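Local coordinates for protein C-C motif chemokine 1 (Homo sapiens, PDB 4OIJ) that acts as a secreted cytokine that attracts monocytes but not neutrophils and binds the chemokine receptor CCR8, at residues A52-T55 / V59-H62. Numbering follows the deposited sequence.
Sequences ALDT and VQRH. With SO4 (sulfate ion), chain M; SO4 (sulfate ion), chain F.
V59 packs its two methyl groups against the end of the strand that comes just before its helix. CG2 of V59 meets the CB of A52 at 3.6 Å, and the CG1 of V59 lies slightly farther from the same methyl. The carbonyl oxygen of L53 also sits against the branch, 3.5 Å from CG2 of V59. With CG1 anti to the backbone N (chi1 178°), both methyls of V59 face the strand. This is the tight, buried part of the contact. F42 of the neighbouring strand touches A52 and V59, and L40 also touches V59.

The arrangement belongs to the chemokine fold, in which a C-terminal helix packs across a three-stranded antiparallel sheet. Here the edge strand 49-53 ends, a short turn follows, and helix 57-64 folds back over the sheet. D54 stands in that turn, and its backbone hydrogen-bonds with E38.

The other side is polar and opens toward solvent, though Q60 still lies close to the D54 backbone. O of D54 lies alongside the Q60 chain, with CG and NE2 of Q60 each 3.1 Å from it. The D54 carboxylate reaches the aliphatic part of Q60 instead; OD1 of D54 is 3.5 Å from CG of Q60. The two side chains cross at nearly a right angle, and their carboxylate and amide planes are 80° apart.

R61 takes no part in the packing against 52-55. Its guanidinium meets two sulfates at its edge, both probably from the crystallisation liquor. NH2 of R61 donates to O1 of the chain M sulfate at 2.6 Å, with an N-H...O angle of 162°. NH1 and NH2 of R61 share O1 of the chain F sulfate, each at 2.8 Å. H62 turns its ring edge to the chain M sulfate, while its NE2 hydrogen-bonds to O of I20.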
loop_
_atom_site.group_PDB
_atom_site.type_symbol
_atom_site.label_atom_id
_atom_site.label_comp_id
_atom_site.label_asym_id
_atom_site.label_seq_id
_atom_site.Cartn_x
_atom_site.Cartn_y
_atom_site.Cartn_z
ATOM N N ALA A 52 9.877 -7.320 5.110
ATOM C CA ALA A 52 11.082 -7.994 5.615
ATOM C C ALA A 52 12.205 -7.009 5.457
ATOM O O ALA A 52 12.184 -6.233 4.512
ATOM C CB ALA A 52 11.352 -9.259 4.813
ATOM N N LEU A 53 13.120 -6.977 6.406
ATOM C CA LEU A 53 14.240 -6.029 6.423
ATOM C C LEU A 53 15.384 -6.580 5.571
ATOM O O LEU A 53 15.922 -7.642 5.867
ATOM C CB LEU A 53 14.650 -5.777 7.898
ATOM C CG LEU A 53 15.887 -4.938 8.209
ATOM C CD1 LEU A 53 15.662 -3.468 7.943
ATOM C CD2 LEU A 53 16.222 -5.090 9.626
ATOM N N ASP A 54 15.732 -5.854 4.504
ATOM C CA ASP A 54 16.746 -6.239 3.512
ATOM C C ASP A 54 18.218 -6.322 3.991
ATOM O O ASP A 54 19.081 -6.744 3.220
ATOM C CB ASP A 54 16.557 -5.433 2.200
ATOM C CG ASP A 54 17.436 -5.831 1.027
ATOM O OD1 ASP A 54 17.609 -7.056 0.791
ATOM O OD2 ASP A 54 17.948 -4.926 0.344
ATOM N N THR A 55 18.507 -5.989 5.253
ATOM C CA THR A 55 19.881 -6.125 5.776
ATOM C C THR A 55 20.063 -7.512 6.371
ATOM O O THR A 55 21.190 -7.956 6.549
ATOM C CB THR A 55 20.260 -4.982 6.727
ATOM O OG1 THR A 55 19.186 -4.730 7.636
ATOM C CG2 THR A 55 20.581 -3.704 5.988
ATOM N N VAL A 59 16.524 -12.670 3.700
ATOM C CA VAL A 59 15.734 -11.759 2.881
ATOM C C VAL A 59 16.455 -11.477 1.550
ATOM O O VAL A 59 15.817 -11.485 0.499
ATOM C CB VAL A 59 15.406 -10.460 3.651
ATOM C CG1 VAL A 59 14.616 -9.479 2.781
ATOM C CG2 VAL A 59 14.664 -10.770 4.946
ATOM N N GLN A 60 17.778 -11.229 1.625
ATOM C CA GLN A 60 18.669 -10.942 0.498
ATOM C C GLN A 60 18.739 -12.127 -0.463
ATOM O O GLN A 60 18.635 -11.933 -1.676
ATOM C CB GLN A 60 20.083 -10.595 1.005
ATOM C CG GLN A 60 20.171 -9.283 1.780
ATOM C CD GLN A 60 21.527 -9.031 2.406
ATOM O OE1 GLN A 60 22.223 -9.947 2.879
ATOM N NE2 GLN A 60 21.910 -7.763 2.466
ATOM N N ARG A 61 18.912 -13.348 0.086
ATOM C CA ARG A 61 18.990 -14.588 -0.690
ATOM C C ARG A 61 17.652 -14.938 -1.335
ATOM O O ARG A 61 17.642 -15.454 -2.446
ATOM C CB ARG A 61 19.529 -15.761 0.149
ATOM C CG ARG A 61 20.802 -15.420 0.928
ATOM C CD ARG A 61 21.478 -16.622 1.521
ATOM N NE ARG A 61 20.688 -17.311 2.543
ATOM C CZ ARG A 61 20.676 -17.002 3.835
ATOM N NH1 ARG A 61 21.368 -15.960 4.284
ATOM N NH2 ARG A 61 19.976 -17.734 4.692
ATOM N N HIS A 62 16.527 -14.653 -0.641
ATOM C CA HIS A 62 15.164 -14.866 -1.145
ATOM C C HIS A 62 14.915 -13.904 -2.321
ATOM O O HIS A 62 14.392 -14.326 -3.356
ATOM C CB HIS A 62 14.123 -14.610 -0.028
ATOM C CG HIS A 62 13.894 -15.757 0.922
ATOM N ND1 HIS A 62 14.866 -16.711 1.168
ATOM C CD2 HIS A 62 12.819 -16.029 1.697
ATOM C CE1 HIS A 62 14.340 -17.548 2.052
ATOM N NE2 HIS A 62 13.113 -17.175 2.405
HETATM S S SO4 M . 18.252 -19.811 2.209
HETATM O O1 SO4 M . 18.269 -19.459 3.645
HETATM O O2 SO4 M . 19.113 -18.886 1.477
HETATM O O3 SO4 M . 18.753 -21.184 2.021
HETATM O O4 SO4 M . 16.864 -19.753 1.681
HETATM S S SO4 F . 19.927 -15.984 7.998
HETATM O O1 SO4 F . 20.879 -16.427 6.969
HETATM O O2 SO4 F . 19.604 -14.567 7.790
HETATM O O3 SO4 F . 18.703 -16.828 7.963
HETATM O O4 SO4 F . 20.559 -16.161 9.338
#